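Side-chain contacts in thymine dioxygenase (Neurospora crassa, PDB 5C3Q), which binds thymine and 2-oxoglutarate at a metal centre and probably acts as an iron-dependent dioxygenase that hydroxylates the methyl group of thymine: residues E215-G220 / V328-A333; L161-M166 / S182-G187; L79-T84 / E121-G126. All blocks are in the same frame, centred on the assembly; numbering follows the deposited sequence.

Contact 1: residues E215-G220 / V328-A333; sequences EHTDYG and VQRLAA. With NI (nickel (II) ion), chain E; TDR (thymine), chain G; AKG (2-oxoglutaric acid), chain F; EDO (1,2-ethanediol), chain J.
The backbone N of Tyr219, whose ring lies between thymine and Arg330, donates a hydrogen bond to thymine O4, 2.8 Å long with an N-H...O angle of 161°. The same residue covers the base: thymine C4 sits over one face of its ring, offset toward the rim, 3.3 Å from CD2. On the opposite face Arg330 places CB over the centre, a CH-pi contact 3.9 Å from the centroid. From there the arginine bends at two successive torsions (chi2 -65°, chi3 -60°), which folds the guanidinium back over the ring rim and brings NH2 to 3.4 Å from Tyr219 CE1. The guanidinium is tilted well away from the phenol plane, and Tyr219 CD1 stands over its face. A long flexible arginine suits the place: its methylene pads the ring while NH1 reaches Asp258 in a salt bridge and Tyr326 OH. Thr217 OG1, near the guanidinium edge, hydrogen-bonds to the same Asp258 carboxylate oxygen, which thus serves both segments. Leu331 closes the ring's edge in plane, CD2 lying 3.9 Å from Tyr219 CE2 and also touching thymine N1. Replacing Tyr219 with an alanine would remove the ring, and thymine is likely to be left loosely covered and Arg330 without the surface on which it rests. In the segment of Tyr219, His216 NE2 and Asp218 OD1 each bind nickel at 2.2 Å, alongside 2-oxoglutarate O1 and O5, a water and His273. Asp218 OD2 accepts bonds from that water and Asn255, and is also bonded to Thr223, which holds the carboxylate's rotation. This is the His-X-Asp...His facial triad of the double-stranded beta-helix 2-oxoglutarate oxygenases, here with nickel at the metal site and with Tyr219, backed by the C-terminal helix, covering thymine.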
loop_
_atom_site.group_PDB
_atom_site.type_symbol
_atom_site.label_atom_id
_atom_site.label_comp_id
_atom_site.label_asym_id
_atom_site.label_seq_id
_atom_site.Cartn_x
_atom_site.Cartn_y
_atom_site.Cartn_z
ATOM N N GLU A 215 -8.153 -10.178 -0.884
ATOM C CA GLU A 215 -8.779 -9.018 -0.267
ATOM C C GLU A 215 -8.230 -8.767 1.138
ATOM O O GLU A 215 -7.977 -9.699 1.907
ATOM C CB GLU A 215 -10.308 -9.149 -0.244
ATOM C CG GLU A 215 -10.865 -10.284 0.605
ATOM C CD GLU A 215 -12.385 -10.302 0.618
ATOM O OE1 GLU A 215 -12.997 -9.952 -0.409
ATOM O OE2 GLU A 215 -12.973 -10.678 1.655
ATOM N N HIS A 216 -8.034 -7.494 1.460
ATOM C CA HIS A 216 -7.464 -7.113 2.740
ATOM C C HIS A 216 -7.611 -5.617 2.955
ATOM O O HIS A 216 -7.991 -4.882 2.037
ATOM C CB HIS A 216 -5.978 -7.460 2.759
ATOM C CG HIS A 216 -5.192 -6.701 1.745
ATOM N ND1 HIS A 216 -5.263 -6.975 0.397
ATOM C CD2 HIS A 216 -4.357 -5.646 1.872
ATOM C CE1 HIS A 216 -4.490 -6.134 -0.262
ATOM N NE2 HIS A 216 -3.931 -5.317 0.608
ATOM N N THR A 217 -7.315 -5.181 4.174
ATOM C CA THR A 217 -7.069 -3.778 4.467
ATOM C C THR A 217 -5.584 -3.612 4.774
ATOM O O THR A 217 -4.936 -4.546 5.277
ATOM C CB THR A 217 -7.900 -3.286 5.667
ATOM O OG1 THR A 217 -7.639 -4.107 6.812
ATOM C CG2 THR A 217 -9.392 -3.322 5.355
ATOM N N ASP A 218 -5.040 -2.441 4.456
ATOM C CA ASP A 218 -3.663 -2.110 4.817
ATOM C C ASP A 218 -3.612 -1.730 6.294
ATOM O O ASP A 218 -4.629 -1.336 6.871
ATOM C CB ASP A 218 -3.120 -0.974 3.943
ATOM C CG ASP A 218 -2.884 -1.395 2.492
ATOM O OD1 ASP A 218 -3.024 -2.588 2.145
ATOM O OD2 ASP A 218 -2.542 -0.513 1.683
ATOM N N TYR A 219 -2.428 -1.834 6.896
ATOM C CA TYR A 219 -2.290 -1.767 8.356
ATOM C C TYR A 219 -1.963 -0.386 8.920
ATOM O O TYR A 219 -2.352 -0.077 10.054
ATOM C CB TYR A 219 -1.185 -2.720 8.837
ATOM C CG TYR A 219 -1.243 -4.136 8.316
ATOM C CD1 TYR A 219 -2.456 -4.758 8.014
ATOM C CD2 TYR A 219 -0.074 -4.877 8.162
ATOM C CE1 TYR A 219 -2.494 -6.059 7.547
ATOM C CE2 TYR A 219 -0.106 -6.180 7.698
ATOM C CZ TYR A 219 -1.314 -6.764 7.393
ATOM O OH TYR A 219 -1.342 -8.061 6.936
ATOM N N GLY A 220 -1.233 0.423 8.151
ATOM C CA GLY A 220 -0.559 1.619 8.679
ATOM C C GLY A 220 -1.331 2.925 8.576
ATOM O O GLY A 220 -2.555 2.953 8.729
ATOM N N VAL A 328 3.249 -5.336 14.385
ATOM C CA VAL A 328 3.819 -6.682 14.495
ATOM C C VAL A 328 2.731 -7.718 14.750
ATOM O O VAL A 328 2.798 -8.817 14.211
ATOM C CB VAL A 328 4.956 -6.813 15.544
ATOM C CG1 VAL A 328 6.182 -6.045 15.088
ATOM C CG2 VAL A 328 4.522 -6.365 16.931
ATOM N N GLN A 329 1.718 -7.357 15.535
ATOM C CA GLN A 329 0.568 -8.238 15.747
ATOM C C GLN A 329 -0.147 -8.556 14.433
ATOM O O GLN A 329 -0.512 -9.704 14.193
ATOM C CB GLN A 329 -0.399 -7.639 16.774
ATOM C CG GLN A 329 0.144 -7.707 18.195
ATOM C CD GLN A 329 -0.674 -6.969 19.252
ATOM O OE1 GLN A 329 -0.331 -7.023 20.432
ATOM N NE2 GLN A 329 -1.743 -6.281 18.850
ATOM N N ARG A 330 -0.324 -7.551 13.575
ATOM C CA ARG A 330 -0.952 -7.761 12.266
ATOM C C ARG A 330 -0.062 -8.604 11.347
ATOM O O ARG A 330 -0.540 -9.507 10.663
ATOM C CB ARG A 330 -1.273 -6.422 11.579
ATOM C CG ARG A 330 -2.270 -5.529 12.315
ATOM C CD ARG A 330 -3.666 -6.130 12.412
ATOM N NE ARG A 330 -4.265 -6.382 11.102
ATOM C CZ ARG A 330 -4.918 -5.484 10.368
ATOM N NH1 ARG A 330 -5.074 -4.236 10.797
ATOM N NH2 ARG A 330 -5.420 -5.834 9.190
ATOM N N LEU A 331 1.231 -8.297 11.335
ATOM C CA LEU A 331 2.189 -9.018 10.497
ATOM C C LEU A 331 2.401 -10.457 10.959
ATOM O O LEU A 331 2.615 -11.343 10.139
ATOM C CB LEU A 331 3.532 -8.287 10.476
ATOM C CG LEU A 331 3.522 -6.949 9.739
ATOM C CD1 LEU A 331 4.660 -6.054 10.201
ATOM C CD2 LEU A 331 3.579 -7.177 8.236
ATOM N N ALA A 332 2.336 -10.683 12.266
ATOM C CA ALA A 332 2.604 -12.001 12.841
ATOM C C ALA A 332 1.402 -12.953 12.825
ATOM O O ALA A 332 1.585 -14.168 12.902
ATOM C CB ALA A 332 3.121 -11.849 14.266
ATOM N N ALA A 333 0.188 -12.409 12.718
ATOM C CA ALA A 333 -1.050 -13.185 12.902
ATOM C C ALA A 333 -1.147 -14.453 12.046
ATOM O O ALA A 333 -1.419 -15.536 12.567
ATOM C CB ALA A 333 -2.264 -12.300 12.659
HETATM NI NI NI E . -3.125 -3.332 0.062
HETATM N N1 TDR G . 2.646 -5.454 4.995
HETATM C C2 TDR G . 2.831 -4.210 5.706
HETATM O O2 TDR G . 3.898 -3.970 6.238
HETATM N N3 TDR G . 1.750 -3.255 5.780
HETATM C C4 TDR G . 0.497 -3.526 5.153
HETATM O O4 TDR G . -0.392 -2.696 5.234
HETATM C C5 TDR G . 0.297 -4.792 4.429
HETATM C CM5 TDR G . -0.995 -5.133 3.756
HETATM C C6 TDR G . 1.401 -5.754 4.366
HETATM C C1 AKG F . -0.718 -4.568 -1.154
HETATM O O1 AKG F . -1.109 -4.371 0.027
HETATM O O2 AKG F . 0.409 -5.045 -1.399
HETATM C C2 AKG F . -1.610 -4.243 -2.278
HETATM O O5 AKG F . -2.778 -3.930 -2.059
HETATM C C3 AKG F . -1.080 -4.302 -3.698
HETATM C C4 AKG F . -2.113 -3.772 -4.688
HETATM C C5 AKG F . -1.571 -3.742 -6.098
HETATM O O3 AKG F . -2.082 -2.932 -6.899
HETATM O O4 AKG F . -0.651 -4.519 -6.432
HETATM C C1 EDO J . -4.448 -6.402 16.175
HETATM O O1 EDO J . -3.285 -5.705 16.638
HETATM C C2 EDO J . -4.627 -7.684 16.982
HETATM O O2 EDO J . -5.065 -8.773 16.158
HETATM O O HOH W 1 -2.169 -1.463 -0.625
#

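Contact 2: residues L161-M166 / S182-G187; sequences LHIEVM and SFVDVG
Val184 pushes its branched side chain against His162, CG1 lying 3.5 Å from CE1 of the imidazole, an oblique approach to the ring. The conformation of each partner explains the fit. His162 swings CG opposite its backbone N (chi1 178°), carrying the ring off the helix to meet the valine. Val184 divides its two methyls: with chi1 at -55°, CG1 is turned to the histidine while CG2 goes to the neighbouring Ile163, 3.9 Å from its CG1. In the isoleucine a chi1 of -71° sets CG1 beside the backbone N and alongside the valine, the two side chains running past each other in opposite directions. Met166, one turn on from His162, reaches Val184 CG1 only with CG, at 4.4 Å, a looser touch. A beta-branched residue suits this place, since two methyls on one carbon can touch two neighbouring side chains of the helix, His162 and Ile163. The polar edge of His162 is served by a water in the ring plane, 2.8 Å from ND1, which donates a bond of equal length to Val184 O. The imidazole is thus joined to the backbone of the very residue it packs on, just where a type I turn carries the chain from Val184 to Gly187, whose positive phi is easy for a residue without a side chain. Asn298 braces this turn through Asp185 and Val186. Behind the contact, helix 147-173 lies on strand 222-227, with His162 and Val165 touching Ile222 and Leu161 touching Leu224, so the short helix 181-184 packs on the long helix as that helix packs on the main sheet.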
loop_
_atom_site.group_PDB
_atom_site.type_symbol
_atom_site.label_atom_id
_atom_site.label_comp_id
_atom_site.label_asym_id
_atom_site.label_seq_id
_atom_site.Cartn_x
_atom_site.Cartn_y
_atom_site.Cartn_z
ATOM N N LEU A 161 7.009 12.204 0.683
ATOM C CA LEU A 161 5.610 12.330 0.248
ATOM C C LEU A 161 4.621 11.972 1.361
ATOM O O LEU A 161 3.577 12.610 1.501
ATOM C CB LEU A 161 5.347 11.464 -0.988
ATOM C CG LEU A 161 3.958 11.561 -1.625
ATOM C CD1 LEU A 161 3.589 13.000 -1.957
ATOM C CD2 LEU A 161 3.890 10.696 -2.875
ATOM N N HIS A 162 4.946 10.952 2.151
ATOM C CA HIS A 162 4.141 10.597 3.321
ATOM C C HIS A 162 3.945 11.807 4.231
ATOM O O HIS A 162 2.818 12.129 4.622
ATOM C CB HIS A 162 4.810 9.468 4.108
ATOM C CG HIS A 162 4.069 9.063 5.346
ATOM N ND1 HIS A 162 4.710 8.622 6.482
ATOM C CD2 HIS A 162 2.744 9.025 5.625
ATOM C CE1 HIS A 162 3.814 8.334 7.409
ATOM N NE2 HIS A 162 2.613 8.566 6.913
ATOM N N ILE A 163 5.049 12.466 4.562
ATOM C CA ILE A 163 5.012 13.638 5.434
ATOM C C ILE A 163 4.084 14.708 4.852
ATOM O O ILE A 163 3.294 15.297 5.582
ATOM C CB ILE A 163 6.435 14.193 5.688
ATOM C CG1 ILE A 163 7.211 13.227 6.591
ATOM C CG2 ILE A 163 6.392 15.574 6.342
ATOM C CD1 ILE A 163 8.715 13.420 6.570
ATOM N N GLU A 164 4.155 14.925 3.539
ATOM C CA GLU A 164 3.347 15.964 2.887
ATOM C C GLU A 164 1.863 15.604 2.826
ATOM O O GLU A 164 1.014 16.472 3.000
ATOM C CB GLU A 164 3.869 16.271 1.474
ATOM C CG GLU A 164 5.310 16.780 1.410
ATOM C CD GLU A 164 5.490 18.219 1.873
ATOM O OE1 GLU A 164 4.577 18.793 2.516
ATOM O OE2 GLU A 164 6.576 18.788 1.599
ATOM N N VAL A 165 1.547 14.334 2.579
ATOM C CA VAL A 165 0.152 13.888 2.573
ATOM C C VAL A 165 -0.472 14.042 3.961
ATOM O O VAL A 165 -1.613 14.476 4.078
ATOM C CB VAL A 165 -0.012 12.433 2.070
ATOM C CG1 VAL A 165 -1.448 11.954 2.254
ATOM C CG2 VAL A 165 0.370 12.332 0.602
ATOM N N MET A 166 0.275 13.702 5.009
ATOM C CA MET A 166 -0.216 13.883 6.378
ATOM C C MET A 166 -0.420 15.367 6.694
ATOM O O MET A 166 -1.383 15.728 7.374
ATOM C CB MET A 166 0.722 13.239 7.403
ATOM C CG MET A 166 0.840 11.720 7.305
ATOM S SD MET A 166 -0.703 10.792 7.128
ATOM C CE MET A 166 -1.474 11.040 8.723
ATOM N N SER A 182 5.901 14.882 14.036
ATOM C CA SER A 182 6.580 14.192 15.136
ATOM C C SER A 182 6.130 12.736 15.289
ATOM O O SER A 182 6.788 11.954 15.968
ATOM C CB SER A 182 6.361 14.947 16.450
ATOM O OG SER A 182 5.037 14.779 16.919
ATOM N N PHE A 183 5.008 12.384 14.664
ATOM C CA PHE A 183 4.499 11.014 14.672
ATOM C C PHE A 183 5.006 10.178 13.492
ATOM O O PHE A 183 4.885 8.959 13.515
ATOM C CB PHE A 183 2.963 11.015 14.634
ATOM C CG PHE A 183 2.311 11.426 15.927
ATOM C CD1 PHE A 183 2.074 10.495 16.926
ATOM C CD2 PHE A 183 1.889 12.734 16.124
ATOM C CE1 PHE A 183 1.450 10.864 18.109
ATOM C CE2 PHE A 183 1.269 13.111 17.304
ATOM C CZ PHE A 183 1.050 12.174 18.301
ATOM N N VAL A 184 5.537 10.826 12.454
ATOM C CA VAL A 184 5.939 10.123 11.225
ATOM C C VAL A 184 7.368 10.400 10.731
ATOM O O VAL A 184 7.781 9.839 9.717
ATOM C CB VAL A 184 4.962 10.425 10.057
ATOM C CG1 VAL A 184 3.529 10.095 10.449
ATOM C CG2 VAL A 184 5.075 11.874 9.589
ATOM N N ASP A 185 8.131 11.231 11.441
ATOM C CA ASP A 185 9.433 11.696 10.927
ATOM C C ASP A 185 10.558 10.643 10.891
ATOM O O ASP A 185 11.565 10.843 10.208
ATOM C CB ASP A 185 9.917 12.956 11.676
ATOM C CG ASP A 185 9.988 12.770 13.186
ATOM O OD1 ASP A 185 9.780 11.640 13.691
ATOM O OD2 ASP A 185 10.259 13.773 13.874
ATOM N N VAL A 186 10.398 9.537 11.616
ATOM C CA VAL A 186 11.421 8.482 11.640
ATOM C C VAL A 186 11.465 7.701 10.317
ATOM O O VAL A 186 12.526 7.232 9.897
ATOM C CB VAL A 186 11.214 7.526 12.839
ATOM C CG1 VAL A 186 12.148 6.325 12.768
ATOM C CG2 VAL A 186 11.426 8.278 14.146
ATOM N N GLY A 187 10.319 7.566 9.659
ATOM C CA GLY A 187 10.251 6.852 8.390
ATOM C C GLY A 187 10.285 5.345 8.570
ATOM O O GLY A 187 10.979 4.644 7.834
HETATM O O HOH W 2 6.899 7.810 7.947
#

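Contact 3: residues L79-T84 / E121-G126; sequences LEVGWT and ESYEIG. With EDO (1,2-ethanediol), chain I.
Trp83 and Glu124 meet closely, with the carboxylate oxygen OE2 3.2 Å from CD1 of the indole. The flat groups are inclined at 34°, and although OE2 is equally near NE1, the angle is too poor for a hydrogen bond; NE1 gives its proton instead to Asn89 OD1. With CG nearly opposite its backbone N (chi1 -162°), Trp83 carries the end of its indole to the Glu124 carboxylate. On the apolar side of this packed part, Val81 sets CG2 3.9 Å from Tyr123 CE1, a methyl of the branched valine against a large ring whose OH is bonded to Pro136 O. Phe70 also meets that ring, and both Val81 and Tyr123 are buried.

The other side is looser. Trp83 is partly exposed, and an ethanediol, probably from the crystallisation liquor, lies over its face, C1 3.3 Å from NE1. Its hydroxyl O1 donates to Glu124 OE2 at 2.8 Å, so that the ethanediol, also bonded to Arg192 NH2, joins the acid to the arginine.

Beyond the contact, Glu124 OE1 forms a salt bridge with NE of Arg192, a residue of both the thymine and the 2-oxoglutarate pockets. Glutamate is therefore apt: its extended chain spans strand to pocket, and the salt bridge probably balances the buried carboxylate. The chemistry is consistent with a second-shell role, positioning the Arg192 guanidinium that lines the active site.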
loop_
_atom_site.group_PDB
_atom_site.type_symbol
_atom_site.label_atom_id
_atom_site.label_comp_id
_atom_site.label_asym_id
_atom_site.label_seq_id
_atom_site.Cartn_x
_atom_site.Cartn_y
_atom_site.Cartn_z
ATOM N N LEU A 79 15.528 -16.331 -2.937
ATOM C CA LEU A 79 15.354 -17.011 -1.648
ATOM C C LEU A 79 16.494 -16.720 -0.668
ATOM O O LEU A 79 16.293 -16.765 0.541
ATOM C CB LEU A 79 15.223 -18.529 -1.841
ATOM C CG LEU A 79 13.908 -19.051 -2.425
ATOM C CD1 LEU A 79 14.029 -20.531 -2.768
ATOM C CD2 LEU A 79 12.747 -18.815 -1.468
ATOM N N GLU A 80 17.685 -16.432 -1.191
ATOM C CA GLU A 80 18.834 -16.063 -0.351
ATOM C C GLU A 80 18.578 -14.799 0.467
ATOM O O GLU A 80 19.165 -14.622 1.535
ATOM C CB GLU A 80 20.109 -15.888 -1.194
ATOM C CG GLU A 80 21.081 -17.054 -1.089
ATOM C CD GLU A 80 22.206 -16.995 -2.109
ATOM O OE1 GLU A 80 22.484 -15.902 -2.653
ATOM O OE2 GLU A 80 22.819 -18.054 -2.365
ATOM N N VAL A 81 17.707 -13.925 -0.040
ATOM C CA VAL A 81 17.339 -12.695 0.663
ATOM C C VAL A 81 15.876 -12.773 1.097
ATOM O O VAL A 81 15.115 -11.805 0.983
ATOM C CB VAL A 81 17.639 -11.437 -0.186
ATOM C CG1 VAL A 81 19.142 -11.291 -0.379
ATOM C CG2 VAL A 81 16.936 -11.472 -1.540
ATOM N N GLY A 82 15.508 -13.939 1.623
ATOM C CA GLY A 82 14.136 -14.240 1.983
ATOM C C GLY A 82 13.621 -13.483 3.194
ATOM O O GLY A 82 14.376 -13.137 4.103
ATOM N N TRP A 83 12.320 -13.222 3.181
ATOM C CA TRP A 83 11.597 -12.673 4.323
ATOM C C TRP A 83 11.783 -13.626 5.490
ATOM O O TRP A 83 11.650 -14.838 5.327
ATOM C CB TRP A 83 10.110 -12.563 3.963
ATOM C CG TRP A 83 9.271 -11.649 4.809
ATOM C CD1 TRP A 83 9.035 -10.321 4.590
ATOM C CD2 TRP A 83 8.498 -12.006 5.964
ATOM N NE1 TRP A 83 8.183 -9.826 5.544
ATOM C CE2 TRP A 83 7.837 -10.838 6.400
ATOM C CE3 TRP A 83 8.306 -13.197 6.674
ATOM C CZ2 TRP A 83 7.001 -10.823 7.520
ATOM C CZ3 TRP A 83 7.479 -13.184 7.788
ATOM C CH2 TRP A 83 6.833 -12.003 8.198
ATOM N N THR A 84 12.103 -13.087 6.664
ATOM C CA THR A 84 12.399 -13.920 7.826
ATOM C C THR A 84 11.286 -13.860 8.862
ATOM O O THR A 84 10.523 -14.810 9.005
ATOM C CB THR A 84 13.731 -13.516 8.479
ATOM O OG1 THR A 84 13.724 -12.109 8.755
ATOM C CG2 THR A 84 14.901 -13.852 7.553
ATOM N N GLU A 121 4.800 -12.337 -6.311
ATOM C CA GLU A 121 5.998 -12.367 -5.480
ATOM C C GLU A 121 6.303 -10.944 -5.040
ATOM O O GLU A 121 5.879 -9.982 -5.683
ATOM C CB GLU A 121 7.190 -13.007 -6.210
ATOM C CG GLU A 121 7.498 -12.424 -7.577
ATOM C CD GLU A 121 8.637 -13.131 -8.295
ATOM O OE1 GLU A 121 9.452 -13.826 -7.649
ATOM O OE2 GLU A 121 8.736 -12.969 -9.527
ATOM N N SER A 122 7.013 -10.815 -3.927
ATOM C CA SER A 122 7.295 -9.504 -3.363
ATOM C C SER A 122 8.680 -9.432 -2.739
ATOM O O SER A 122 9.266 -10.447 -2.357
ATOM C CB SER A 122 6.234 -9.130 -2.325
ATOM O OG SER A 122 6.269 -10.005 -1.216
ATOM N N TYR A 123 9.197 -8.214 -2.661
ATOM C CA TYR A 123 10.446 -7.939 -1.985
ATOM C C TYR A 123 10.278 -6.653 -1.184
ATOM O O TYR A 123 9.955 -5.599 -1.743
ATOM C CB TYR A 123 11.579 -7.807 -2.999
ATOM C CG TYR A 123 12.916 -7.516 -2.363
ATOM C CD1 TYR A 123 13.633 -8.518 -1.714
ATOM C CD2 TYR A 123 13.461 -6.238 -2.405
ATOM C CE1 TYR A 123 14.859 -8.255 -1.128
ATOM C CE2 TYR A 123 14.684 -5.967 -1.822
ATOM C CZ TYR A 123 15.379 -6.975 -1.185
ATOM O OH TYR A 123 16.594 -6.694 -0.604
ATOM N N GLU A 124 10.505 -6.745 0.122
ATOM C CA GLU A 124 10.253 -5.633 1.031
ATOM C C GLU A 124 11.527 -5.031 1.629
ATOM O O GLU A 124 12.423 -5.744 2.095
ATOM C CB GLU A 124 9.284 -6.080 2.115
ATOM C CG GLU A 124 7.874 -6.235 1.557
ATOM C CD GLU A 124 6.954 -7.038 2.445
ATOM O OE1 GLU A 124 5.790 -6.612 2.628
ATOM O OE2 GLU A 124 7.381 -8.099 2.944
ATOM N N ILE A 125 11.573 -3.703 1.599
ATOM C CA ILE A 125 12.709 -2.912 2.041
ATOM C C ILE A 125 12.229 -1.958 3.129
ATOM O O ILE A 125 11.240 -1.253 2.933
ATOM C CB ILE A 125 13.275 -2.086 0.861
ATOM C CG1 ILE A 125 13.862 -3.010 -0.210
ATOM C CG2 ILE A 125 14.330 -1.099 1.334
ATOM C CD1 ILE A 125 13.838 -2.412 -1.604
ATOM N N GLY A 126 12.920 -1.948 4.267
ATOM C CA GLY A 126 12.641 -1.001 5.353
ATOM C C GLY A 126 13.685 0.095 5.352
ATOM O O GLY A 126 14.560 0.113 4.486
HETATM C C1 EDO I . 5.770 -10.727 3.428
HETATM O O1 EDO I . 5.093 -9.681 2.726
HETATM C C2 EDO I . 5.018 -12.041 3.273
HETATM O O2 EDO I . 4.022 -12.185 4.290
#

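Overall arrangement
Contacts 2 and 3 are buried; contact 1 counts as a surface contact because its touching residues are partly exposed, though its centre is the nearest to that of the chain, where Tyr219 and Leu331 border thymine. Contacts 1 and 3 flank the pocket, their centres about 17 Å apart, and Asn89 belongs to the surroundings of both. Contact 2 stands back, the His162 side chain about 12 Å from thymine. The main sheet links it to contact 3 through strands 222-227 and 121-125; segment 215-220 belongs to the smaller sheet and leads into strand 222-227. Chemistry follows place: metal ligation and aromatic cover in contact 1, methyl packing with one bridging water in contact 2, charge beside an indole in contact 3.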